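Aromatic-amino-acid transaminase TyrB (Burkholderia cenocepacia K56-2Valvano, PDB 4WD2) probably catalyses the pyridoxal-phosphate-dependent exchange of amino groups between aromatic amino acids and 2-oxo acids, working as a dimer. Local coordinates at residues T23-F28 / N38-I43; D19-L24 / Y376-G381; M355-G360 / M383-L388; Q331-G336 / I395-I400. All blocks are in the same frame, centred on the assembly; numbering follows the deposited sequence.

Interaction 1 (T23-F28 / N38-I43); sequences TLNENF and NLSIGI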
loop_
_atom_site.group_PDB
_atom_site.type_symbol
_atom_site.label_atom_id
_atom_site.label_comp_id
_atom_site.label_asym_id
_atom_site.label_seq_id
_atom_site.Cartn_x
_atom_site.Cartn_y
_atom_site.Cartn_z
ATOM N N THR A 23 5.441 -12.866 -21.376
ATOM C CA THR A 23 5.690 -13.347 -22.729
ATOM C C THR A 23 5.463 -14.852 -22.812
ATOM O O THR A 23 4.875 -15.361 -23.773
ATOM C CB THR A 23 7.130 -13.018 -23.186
ATOM O OG1 THR A 23 7.306 -11.595 -23.244
ATOM C CG2 THR A 23 7.414 -13.614 -24.559
ATOM N N LEU A 24 5.932 -15.562 -21.790
ATOM C CA LEU A 24 5.800 -17.011 -21.743
ATOM C C LEU A 24 4.333 -17.408 -21.692
ATOM O O LEU A 24 3.903 -18.330 -22.385
ATOM C CB LEU A 24 6.543 -17.581 -20.533
ATOM C CG LEU A 24 6.513 -19.101 -20.350
ATOM C CD1 LEU A 24 7.401 -19.790 -21.380
ATOM C CD2 LEU A 24 6.921 -19.474 -18.937
ATOM N N ASN A 25 3.561 -16.702 -20.874
ATOM C CA ASN A 25 2.155 -17.031 -20.725
ATOM C C ASN A 25 1.353 -16.651 -21.963
ATOM O O ASN A 25 0.337 -17.273 -22.253
ATOM C CB ASN A 25 1.582 -16.363 -19.475
ATOM C CG ASN A 25 1.736 -17.229 -18.236
ATOM O OD1 ASN A 25 0.796 -17.913 -17.823
ATOM N ND2 ASN A 25 2.928 -17.217 -17.646
ATOM N N GLU A 26 1.821 -15.648 -22.702
ATOM C CA GLU A 26 1.194 -15.280 -23.970
ATOM C C GLU A 26 1.393 -16.387 -25.000
ATOM O O GLU A 26 0.521 -16.643 -25.833
ATOM C CB GLU A 26 1.760 -13.959 -24.501
ATOM N N ASN A 27 2.549 -17.039 -24.936
ATOM C CA ASN A 27 2.841 -18.153 -25.825
ATOM C C ASN A 27 2.033 -19.387 -25.446
ATOM O O ASN A 27 1.669 -20.194 -26.305
ATOM C CB ASN A 27 4.335 -18.472 -25.808
ATOM C CG ASN A 27 5.164 -17.389 -26.460
ATOM O OD1 ASN A 27 4.757 -16.802 -27.464
ATOM N ND2 ASN A 27 6.332 -17.110 -25.892
ATOM N N PHE A 28 1.753 -19.525 -24.155
ATOM C CA PHE A 28 0.942 -20.634 -23.678
ATOM C C PHE A 28 -0.498 -20.486 -24.152
ATOM O O PHE A 28 -1.150 -21.475 -24.486
ATOM C CB PHE A 28 0.986 -20.735 -22.150
ATOM C CG PHE A 28 0.077 -21.796 -21.592
ATOM C CD1 PHE A 28 0.466 -23.125 -21.580
ATOM C CD2 PHE A 28 -1.170 -21.465 -21.087
ATOM C CE1 PHE A 28 -0.369 -24.106 -21.071
ATOM C CE2 PHE A 28 -2.011 -22.438 -20.583
ATOM C CZ PHE A 28 -1.612 -23.762 -20.576
ATOM N N ASN A 38 0.316 -25.651 -17.968
ATOM C CA ASN A 38 1.024 -24.477 -17.465
ATOM C C ASN A 38 1.365 -24.634 -15.994
ATOM O O ASN A 38 0.475 -24.764 -15.154
ATOM C CB ASN A 38 0.190 -23.207 -17.677
ATOM C CG ASN A 38 0.995 -21.935 -17.485
ATOM O OD1 ASN A 38 2.205 -21.977 -17.288
ATOM N ND2 ASN A 38 0.324 -20.793 -17.569
ATOM N N LEU A 39 2.656 -24.638 -15.685
ATOM C CA LEU A 39 3.107 -24.740 -14.306
ATOM C C LEU A 39 4.016 -23.559 -13.993
ATOM O O LEU A 39 4.866 -23.632 -13.108
ATOM C CB LEU A 39 3.838 -26.069 -14.065
ATOM C CG LEU A 39 3.127 -27.362 -14.481
ATOM C CD1 LEU A 39 4.075 -28.537 -14.411
ATOM C CD2 LEU A 39 1.888 -27.629 -13.629
ATOM N N SER A 40 3.828 -22.470 -14.731
ATOM C CA SER A 40 4.679 -21.294 -14.595
ATOM C C SER A 40 4.097 -20.260 -13.633
ATOM O O SER A 40 4.828 -19.415 -13.121
ATOM C CB SER A 40 4.919 -20.647 -15.960
ATOM O OG SER A 40 3.732 -20.045 -16.444
ATOM N N ILE A 41 2.791 -20.319 -13.385
ATOM C CA ILE A 41 2.155 -19.353 -12.487
ATOM C C ILE A 41 2.247 -19.818 -11.029
ATOM O O ILE A 41 1.700 -20.859 -10.651
ATOM C CB ILE A 41 0.688 -19.107 -12.882
ATOM C CG1 ILE A 41 0.624 -18.653 -14.343
ATOM C CG2 ILE A 41 0.054 -18.055 -11.973
ATOM C CD1 ILE A 41 -0.761 -18.696 -14.953
ATOM N N GLY A 42 2.950 -19.033 -10.218
ATOM C CA GLY A 42 3.279 -19.427 -8.859
ATOM C C GLY A 42 2.233 -19.056 -7.829
ATOM O O GLY A 42 2.488 -18.249 -6.932
ATOM N N ILE A 43 1.045 -19.638 -7.970
ATOM C CA ILE A 43 -0.039 -19.460 -7.010
ATOM C C ILE A 43 -0.737 -20.809 -6.824
ATOM O O ILE A 43 -0.523 -21.717 -7.615
ATOM C CB ILE A 43 -1.065 -18.402 -7.474
ATOM C CG1 ILE A 43 -1.754 -18.837 -8.762
ATOM C CG2 ILE A 43 -0.409 -17.037 -7.671
ATOM C CD1 ILE A 43 -2.772 -17.823 -9.254
#
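An Asx turn at N38, where short strand 37-38 gives way to loop, is the polar anchor on which the N-terminal helix 20-30 rests. N38 OD1 accepts from two atoms of one residue: S40 N, 3.1 Å away, comes from above the carbonyl plane, while S40 OG, 2.6 Å away, donates in that plane to a lone pair. S40 reaches it because OG takes the crowded place between backbone N and carbonyl carbon (chi1 70°). The other end of the N38 amide faces the helix. Its ND2 donates to N25 OD1 over 2.9 Å, with the N-H bent to 147° and the donor lying above the N25 carbonyl plane. The two side chains cross at about a right angle, with their amide planes 54° apart. N25 ND2 then returns weakly to S40 OG at 3.2 Å, and it also donates to I21 O one turn back in the helix. Apolar groups flank this ring of bonds. F28, its CG anti to the backbone N, lays one ring face on N38 CB, a CH-pi contact with CB 3.6 Å from the ring centroid. K36 adds a cation-pi contact to the same ring. L24 CD2 touches S40 CB at 3.8 Å, and on a different side I41 CD1 lies 3.4 Å from N25 OD1. Because S40 OG spends its proton on N38 OD1, it is left to accept from N25; each amide thus has its oxygen and nitrogen ends assigned by its partners, and neither could be flipped without losing bonds.

Interaction 2 (D19-L24 / Y376-G381); sequences DPILTL and YILRSG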
loop_
_atom_site.group_PDB
_atom_site.type_symbol
_atom_site.label_atom_id
_atom_site.label_comp_id
_atom_site.label_asym_id
_atom_site.label_seq_id
_atom_site.Cartn_x
_atom_site.Cartn_y
_atom_site.Cartn_z
ATOM N N ASP A 19 8.493 -8.326 -19.071
ATOM C CA ASP A 19 8.422 -9.488 -18.187
ATOM C C ASP A 19 8.359 -10.788 -18.991
ATOM O O ASP A 19 7.339 -11.088 -19.617
ATOM C CB ASP A 19 7.211 -9.386 -17.254
ATOM N N PRO A 20 9.457 -11.564 -18.975
ATOM C CA PRO A 20 9.552 -12.818 -19.735
ATOM C C PRO A 20 8.456 -13.826 -19.384
ATOM O O PRO A 20 8.050 -14.604 -20.250
ATOM C CB PRO A 20 10.936 -13.363 -19.350
ATOM C CG PRO A 20 11.306 -12.647 -18.092
ATOM C CD PRO A 20 10.684 -11.295 -18.206
ATOM N N ILE A 21 7.986 -13.812 -18.140
ATOM C CA ILE A 21 6.902 -14.698 -17.734
ATOM C C ILE A 21 5.608 -14.320 -18.456
ATOM O O ILE A 21 4.864 -15.195 -18.903
ATOM C CB ILE A 21 6.685 -14.675 -16.205
ATOM C CG1 ILE A 21 7.875 -15.319 -15.489
ATOM C CG2 ILE A 21 5.413 -15.412 -15.831
ATOM C CD1 ILE A 21 7.670 -15.497 -14.000
ATOM N N LEU A 22 5.355 -13.018 -18.584
ATOM C CA LEU A 22 4.196 -12.535 -19.328
ATOM C C LEU A 22 4.263 -13.007 -20.777
ATOM O O LEU A 22 3.273 -13.488 -21.331
ATOM C CB LEU A 22 4.111 -11.005 -19.274
ATOM N N THR A 23 5.441 -12.866 -21.376
ATOM C CA THR A 23 5.690 -13.347 -22.729
ATOM C C THR A 23 5.463 -14.852 -22.812
ATOM O O THR A 23 4.875 -15.361 -23.773
ATOM C CB THR A 23 7.130 -13.018 -23.186
ATOM O OG1 THR A 23 7.306 -11.595 -23.244
ATOM C CG2 THR A 23 7.414 -13.614 -24.559
ATOM N N LEU A 24 5.932 -15.562 -21.790
ATOM C CA LEU A 24 5.800 -17.011 -21.743
ATOM C C LEU A 24 4.333 -17.408 -21.692
ATOM O O LEU A 24 3.903 -18.330 -22.385
ATOM C CB LEU A 24 6.543 -17.581 -20.533
ATOM C CG LEU A 24 6.513 -19.101 -20.350
ATOM C CD1 LEU A 24 7.401 -19.790 -21.380
ATOM C CD2 LEU A 24 6.921 -19.474 -18.937
ATOM N N TYR A 376 4.806 -26.234 -19.550
ATOM C CA TYR A 376 5.475 -24.951 -19.357
ATOM C C TYR A 376 5.962 -24.727 -17.917
ATOM O O TYR A 376 5.158 -24.644 -16.985
ATOM C CB TYR A 376 4.535 -23.799 -19.753
ATOM C CG TYR A 376 4.210 -23.677 -21.233
ATOM C CD1 TYR A 376 3.538 -24.690 -21.918
ATOM C CD2 TYR A 376 4.534 -22.524 -21.936
ATOM C CE1 TYR A 376 3.226 -24.563 -23.275
ATOM C CE2 TYR A 376 4.223 -22.383 -23.291
ATOM C CZ TYR A 376 3.569 -23.405 -23.952
ATOM O OH TYR A 376 3.270 -23.266 -25.295
ATOM N N ILE A 377 7.280 -24.632 -17.749
ATOM C CA ILE A 377 7.873 -24.225 -16.478
ATOM C C ILE A 377 8.876 -23.100 -16.738
ATOM O O ILE A 377 9.131 -22.754 -17.888
ATOM C CB ILE A 377 8.561 -25.404 -15.744
ATOM C CG1 ILE A 377 9.731 -25.961 -16.555
ATOM C CG2 ILE A 377 7.560 -26.501 -15.433
ATOM C CD1 ILE A 377 10.515 -27.029 -15.820
ATOM N N LEU A 378 9.429 -22.509 -15.681
ATOM C CA LEU A 378 10.335 -21.375 -15.857
ATOM C C LEU A 378 11.685 -21.808 -16.402
ATOM O O LEU A 378 12.066 -22.971 -16.270
ATOM C CB LEU A 378 10.543 -20.624 -14.536
ATOM C CG LEU A 378 9.352 -19.887 -13.924
ATOM C CD1 LEU A 378 9.850 -18.912 -12.872
ATOM C CD2 LEU A 378 8.545 -19.169 -14.994
ATOM N N ARG A 379 12.412 -20.861 -16.989
ATOM C CA ARG A 379 13.745 -21.115 -17.528
ATOM C C ARG A 379 14.692 -21.650 -16.457
ATOM O O ARG A 379 15.624 -22.392 -16.760
ATOM C CB ARG A 379 14.326 -19.840 -18.147
ATOM N N SER A 380 14.446 -21.272 -15.205
ATOM C CA SER A 380 15.263 -21.734 -14.084
ATOM C C SER A 380 15.014 -23.197 -13.721
ATOM O O SER A 380 15.783 -23.797 -12.963
ATOM C CB SER A 380 14.999 -20.877 -12.852
ATOM O OG SER A 380 13.700 -21.143 -12.366
ATOM N N GLY A 381 13.929 -23.757 -14.245
ATOM C CA GLY A 381 13.549 -25.117 -13.919
ATOM C C GLY A 381 12.556 -25.146 -12.774
ATOM O O GLY A 381 12.218 -26.216 -12.263
#
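G381 O is the best-held polar atom here, gripped by two donors of T359, its N and its OG1, which tie the end of the 376-381 loop to the residue just after strand 356-358. Two other polar atoms of the loop have one grip each: L378 O accepts from G381 N at 2.9 Å, closing a type I beta turn that G381 leaves with positive phi (94°), and Y376 OH is bonded to D31 OD2. No polar bond joins this loop segment to 19-24; the meeting is mainly of methyls. I21 lies obliquely across L378, and a single methyl does the touching on the loop side: L378 CD2 is 3.9 Å from I21 CD1 and equally far from I21 CG1. One turn further on, L24 has CG anti to the backbone N (chi1 -179°), and chi2 73° spreads its two methyls to different neighbours. L24 CD1 meets the edge of the Y376 ring near its plane, 4.0 Å from Y376 CD2, as the two side chains slide past each other in opposite directions. L24 CD2 sits over the backbone instead, 4.1 Å from I377 O, and comes more loosely to L378 CD2 at 4.3 Å. F28 of the same helix sets its ring edge-to-face with that of Y376, and R370 of helix 363-371 touches both L24 and Y376. The contact thus seats the N-terminal helix mainly by methyl and ring contacts, so it probably rests on shape fit and partial exclusion of water, while polar bonds of the loop's own residues help to hold that loop.

Interaction 3 (M355-G360 / M383-L388); sequences MFTYTG and MCVAGL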
loop_
_atom_site.group_PDB
_atom_site.type_symbol
_atom_site.label_atom_id
_atom_site.label_comp_id
_atom_site.label_asym_id
_atom_site.label_seq_id
_atom_site.Cartn_x
_atom_site.Cartn_y
_atom_site.Cartn_z
ATOM N N MET A 355 4.857 -24.827 -2.632
ATOM C CA MET A 355 4.283 -24.783 -3.971
ATOM C C MET A 355 5.298 -24.960 -5.087
ATOM O O MET A 355 4.914 -25.159 -6.235
ATOM C CB MET A 355 3.531 -23.475 -4.182
ATOM C CG MET A 355 2.199 -23.447 -3.473
ATOM S SD MET A 355 1.345 -21.923 -3.820
ATOM C CE MET A 355 0.660 -21.584 -2.204
ATOM N N PHE A 356 6.585 -24.897 -4.773
ATOM C CA PHE A 356 7.581 -24.927 -5.840
ATOM C C PHE A 356 8.550 -26.074 -5.742
ATOM O O PHE A 356 8.835 -26.578 -4.660
ATOM C CB PHE A 356 8.365 -23.619 -5.866
ATOM C CG PHE A 356 7.496 -22.409 -5.993
ATOM C CD1 PHE A 356 6.883 -22.110 -7.197
ATOM C CD2 PHE A 356 7.272 -21.582 -4.905
ATOM C CE1 PHE A 356 6.068 -20.999 -7.319
ATOM C CE2 PHE A 356 6.459 -20.478 -5.016
ATOM C CZ PHE A 356 5.854 -20.182 -6.229
ATOM N N THR A 357 9.060 -26.477 -6.898
ATOM C CA THR A 357 10.153 -27.426 -6.960
ATOM C C THR A 357 11.153 -26.963 -8.013
ATOM O O THR A 357 10.772 -26.474 -9.084
ATOM C CB THR A 357 9.646 -28.864 -7.249
ATOM O OG1 THR A 357 9.726 -29.643 -6.046
ATOM C CG2 THR A 357 10.479 -29.558 -8.339
ATOM N N TYR A 358 12.432 -27.050 -7.664
ATOM C CA TYR A 358 13.508 -26.853 -8.625
ATOM C C TYR A 358 13.774 -28.189 -9.295
ATOM O O TYR A 358 14.376 -29.072 -8.686
ATOM C CB TYR A 358 14.773 -26.327 -7.937
ATOM C CG TYR A 358 15.140 -24.916 -8.340
ATOM C CD1 TYR A 358 14.157 -23.982 -8.639
ATOM C CD2 TYR A 358 16.468 -24.526 -8.443
ATOM C CE1 TYR A 358 14.485 -22.696 -9.018
ATOM C CE2 TYR A 358 16.808 -23.242 -8.818
ATOM C CZ TYR A 358 15.811 -22.334 -9.112
ATOM O OH TYR A 358 16.139 -21.058 -9.488
ATOM N N THR A 359 13.311 -28.345 -10.536
ATOM C CA THR A 359 13.378 -29.636 -11.219
ATOM C C THR A 359 14.806 -30.032 -11.561
ATOM O O THR A 359 15.098 -31.208 -11.766
ATOM C CB THR A 359 12.549 -29.648 -12.526
ATOM O OG1 THR A 359 13.044 -28.649 -13.426
ATOM C CG2 THR A 359 11.073 -29.387 -12.238
ATOM N N GLY A 360 15.691 -29.049 -11.641
ATOM C CA GLY A 360 17.056 -29.314 -12.048
ATOM C C GLY A 360 17.195 -29.509 -13.547
ATOM O O GLY A 360 18.273 -29.849 -14.032
ATOM N N MET A 383 9.150 -25.371 -11.123
ATOM C CA MET A 383 7.776 -25.749 -11.414
ATOM C C MET A 383 6.889 -25.400 -10.218
ATOM O O MET A 383 7.308 -25.522 -9.066
ATOM C CB MET A 383 7.661 -27.241 -11.782
ATOM C CG MET A 383 7.584 -28.234 -10.631
ATOM S SD MET A 383 6.662 -29.761 -11.044
ATOM C CE MET A 383 7.045 -29.944 -12.773
ATOM N N CYS A 384 5.682 -24.919 -10.496
ATOM C CA CYS A 384 4.694 -24.762 -9.445
ATOM C C CYS A 384 3.912 -26.057 -9.299
ATOM O O CYS A 384 3.053 -26.368 -10.126
ATOM C CB CYS A 384 3.737 -23.605 -9.732
ATOM S SG CYS A 384 2.553 -23.372 -8.383
ATOM N N VAL A 385 4.222 -26.805 -8.243
ATOM C CA VAL A 385 3.575 -28.083 -7.968
ATOM C C VAL A 385 2.059 -27.929 -7.805
ATOM O O VAL A 385 1.299 -28.841 -8.127
ATOM C CB VAL A 385 4.170 -28.736 -6.702
ATOM C CG1 VAL A 385 3.646 -30.153 -6.523
ATOM C CG2 VAL A 385 5.688 -28.738 -6.781
ATOM N N ALA A 386 1.617 -26.770 -7.321
ATOM C CA ALA A 386 0.188 -26.523 -7.132
ATOM C C ALA A 386 -0.568 -26.482 -8.466
ATOM O O ALA A 386 -1.796 -26.597 -8.497
ATOM C CB ALA A 386 -0.026 -25.227 -6.361
ATOM N N GLY A 387 0.165 -26.332 -9.565
ATOM C CA GLY A 387 -0.436 -26.350 -10.891
ATOM C C GLY A 387 -0.792 -27.747 -11.370
ATOM O O GLY A 387 -1.454 -27.920 -12.399
ATOM N N LEU A 388 -0.346 -28.747 -10.610
ATOM C CA LEU A 388 -0.637 -30.147 -10.895
ATOM C C LEU A 388 -1.979 -30.586 -10.316
ATOM O O LEU A 388 -2.321 -30.245 -9.188
ATOM C CB LEU A 388 0.474 -31.042 -10.335
ATOM C CG LEU A 388 1.868 -30.879 -10.941
ATOM C CD1 LEU A 388 2.900 -31.615 -10.105
ATOM C CD2 LEU A 388 1.872 -31.401 -12.364
#
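Three backbone bonds form the first shell, joining strands 356-358 and 382-384 as a two-stranded antiparallel ladder in the small domain. T357 and M383 are its hydrogen-bonded pair: M383 N donates to T357 O at 2.8 Å, nearly along the C=O axis and almost straight (170°), and T357 N answers to M383 O at 2.9 Å, in the carbonyl plane. V385 N continues the ladder to M355 O over 2.7 Å, but more bent (132°), because the chain is already turning into the 3-10 segment 385-387. At the non-hydrogen-bonded pair F356-C384, F356 CA makes a CA-H...O contact of 3.3 Å to M383 O. On the face shared by T357 and M383, the two side chains run side by side, with T357 CG2 3.9 Å from M383 CG. T359 CG2 reaches the same CG at about a right angle, while V385 CG2 packs on T357 CB. On the other face, C384 SG stands obliquely to the F356 ring, 5.1 Å from its centroid. The neighbouring M355 CB lies over the centre of one face of that ring. Further out, T357 OG1 is bonded to Q352 and R330, and R330 also holds F356 O. With the backbone polar groups of T357 and M383 paired to each other, and the T357 hydroxyl satisfied by Q352 and R330, what the side chains of M355, F356, M383, C384 and V385 add across the ladder is mainly apolar and sulfur contact.

Interaction 4 (Q331-G336 / I395-I400); sequences QSIHDG and IVADAI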
loop_
_atom_site.group_PDB
_atom_site.type_symbol
_atom_site.label_atom_id
_atom_site.label_comp_id
_atom_site.label_asym_id
_atom_site.label_seq_id
_atom_site.Cartn_x
_atom_site.Cartn_y
_atom_site.Cartn_z
ATOM N N GLN A 331 3.921 -36.817 -4.637
ATOM C CA GLN A 331 4.052 -38.266 -4.685
ATOM C C GLN A 331 3.625 -38.818 -6.052
ATOM O O GLN A 331 4.273 -39.717 -6.583
ATOM C CB GLN A 331 3.240 -38.919 -3.561
ATOM C CG GLN A 331 3.567 -40.398 -3.336
ATOM C CD GLN A 331 4.957 -40.612 -2.749
ATOM O OE1 GLN A 331 5.213 -40.273 -1.589
ATOM N NE2 GLN A 331 5.864 -41.165 -3.550
ATOM N N SER A 332 2.556 -38.259 -6.628
ATOM C CA SER A 332 2.041 -38.717 -7.919
ATOM C C SER A 332 3.032 -38.477 -9.048
ATOM O O SER A 332 3.233 -39.357 -9.884
ATOM C CB SER A 332 0.709 -38.040 -8.259
ATOM O OG SER A 332 -0.292 -38.359 -7.307
ATOM N N ILE A 333 3.652 -37.298 -9.081
ATOM C CA ILE A 333 4.629 -37.023 -10.131
ATOM C C ILE A 333 5.890 -37.860 -9.886
ATOM O O ILE A 333 6.459 -38.402 -10.831
ATOM C CB ILE A 333 4.978 -35.504 -10.253
ATOM C CG1 ILE A 333 5.684 -35.227 -11.584
ATOM C CG2 ILE A 333 5.826 -35.010 -9.096
ATOM C CD1 ILE A 333 5.826 -33.767 -11.892
ATOM N N HIS A 334 6.295 -38.000 -8.622
ATOM C CA HIS A 334 7.426 -38.856 -8.273
ATOM C C HIS A 334 7.237 -40.269 -8.820
ATOM O O HIS A 334 8.102 -40.796 -9.519
ATOM C CB HIS A 334 7.622 -38.912 -6.751
ATOM C CG HIS A 334 8.644 -39.917 -6.307
ATOM N ND1 HIS A 334 8.355 -41.254 -6.154
ATOM C CD2 HIS A 334 9.953 -39.773 -5.988
ATOM C CE1 HIS A 334 9.443 -41.896 -5.762
ATOM N NE2 HIS A 334 10.425 -41.021 -5.653
ATOM N N ASP A 335 6.099 -40.876 -8.502
ATOM C CA ASP A 335 5.817 -42.237 -8.932
ATOM C C ASP A 335 5.703 -42.326 -10.451
ATOM O O ASP A 335 6.107 -43.320 -11.048
ATOM C CB ASP A 335 4.536 -42.761 -8.278
ATOM C CG ASP A 335 4.653 -42.870 -6.769
ATOM O OD1 ASP A 335 5.766 -42.691 -6.233
ATOM O OD2 ASP A 335 3.620 -43.129 -6.120
ATOM N N GLY A 336 5.150 -41.288 -11.070
ATOM C CA GLY A 336 5.066 -41.229 -12.519
ATOM C C GLY A 336 6.426 -41.188 -13.200
ATOM O O GLY A 336 6.607 -41.758 -14.279
ATOM N N ILE A 395 0.402 -36.522 -17.498
ATOM C CA ILE A 395 0.948 -35.870 -18.685
ATOM C C ILE A 395 2.306 -35.246 -18.378
ATOM O O ILE A 395 3.261 -35.395 -19.135
ATOM C CB ILE A 395 -0.021 -34.787 -19.213
ATOM C CG1 ILE A 395 -1.222 -35.439 -19.903
ATOM C CG2 ILE A 395 0.686 -33.823 -20.159
ATOM C CD1 ILE A 395 -2.303 -34.455 -20.296
ATOM N N VAL A 396 2.388 -34.567 -17.241
ATOM C CA VAL A 396 3.624 -33.925 -16.816
ATOM C C VAL A 396 4.734 -34.932 -16.493
ATOM O O VAL A 396 5.865 -34.782 -16.956
ATOM C CB VAL A 396 3.381 -33.040 -15.587
ATOM C CG1 VAL A 396 4.702 -32.496 -15.053
ATOM C CG2 VAL A 396 2.427 -31.911 -15.944
ATOM N N ALA A 397 4.417 -35.946 -15.692
ATOM C CA ALA A 397 5.411 -36.948 -15.305
ATOM C C ALA A 397 5.968 -37.671 -16.535
ATOM O O ALA A 397 7.155 -37.978 -16.605
ATOM C CB ALA A 397 4.808 -37.941 -14.337
ATOM N N ASP A 398 5.097 -37.938 -17.500
ATOM C CA ASP A 398 5.497 -38.579 -18.748
ATOM C C ASP A 398 6.459 -37.679 -19.525
ATOM O O ASP A 398 7.513 -38.117 -19.981
ATOM C CB ASP A 398 4.262 -38.898 -19.588
ATOM C CG ASP A 398 4.570 -39.783 -20.773
ATOM O OD1 ASP A 398 5.012 -40.934 -20.556
ATOM O OD2 ASP A 398 4.347 -39.340 -21.919
ATOM N N ALA A 399 6.076 -36.414 -19.660
ATOM C CA ALA A 399 6.878 -35.408 -20.347
ATOM C C ALA A 399 8.278 -35.264 -19.738
ATOM O O ALA A 399 9.283 -35.420 -20.427
ATOM C CB ALA A 399 6.143 -34.054 -20.332
ATOM N N ILE A 400 8.336 -34.968 -18.443
ATOM C CA ILE A 400 9.605 -34.771 -17.749
ATOM C C ILE A 400 10.447 -36.051 -17.740
ATOM O O ILE A 400 11.665 -36.005 -17.926
ATOM C CB ILE A 400 9.372 -34.278 -16.303
ATOM C CG1 ILE A 400 8.762 -32.876 -16.319
ATOM C CG2 ILE A 400 10.666 -34.263 -15.505
ATOM C CD1 ILE A 400 8.537 -32.309 -14.940
#
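The imidazole of H334 carries D335 OD1 at its edge, in the ring plane: ND1 donates over 3.0 Å, nearly straight at 167°, to the anti lone pair of that oxygen. The amide of Q331 comes to the same atom from another side, its NE2 3.1 Å from D335 OD1 and above the carboxylate plane. Two donors on one oxygen would favour the charged carboxylate and a proton on ND1. This cluster lies on the outer side of helix 309-338, where V350 touches both Q331 and H334. The other side packs on helix 393-405; both helices belong to the small domain of this fold type I aminotransferase, and over these segments their axes approach to 8.5 Å at a signed crossing angle of -41°. G336 suits the crossing: a CB there would clash with A397 CB, and without one A397 CB rests on bare backbone, 3.8 Å from G336 CA. A turn earlier I333, with CG1 anti to the backbone N (chi1 -164°), reaches across to A397 with CG1 and to V396 with CD1. I333 CG1 lies 4.0 Å from A397 CB, and I333 CD1, crossing V396 obliquely, touches V396 CG1 at 3.6 Å. The same methyl comes to I400 CD1 at 4.3 Å, a looser contact. M383 touches I333, V396 and I400 from strand 382-384, and Y349 touches I333 and I400.

From the N terminus, helix 20-30 opens both interaction 1 and interaction 2, which share T23 and L24. Interaction 1 closes a short loop at 38-43, within ten residues. Interaction 2 spans some 350 residues before 376-381 returns to the same helix, and strand 375-376 pairs with 37-38 beside it. Interaction 4 opens next, on helix 309-338, and closes last, on helix 393-405, with interaction 3 lying wholly between its two segments. Both cross interaction 2, whose second segment falls between theirs. L39 bonds to Y376 and C384, joining interactions 1, 2 and 3, while M383 carries the sheet onto the helices of interaction 4, so helix, loops, ladder and helix pair form one connected block.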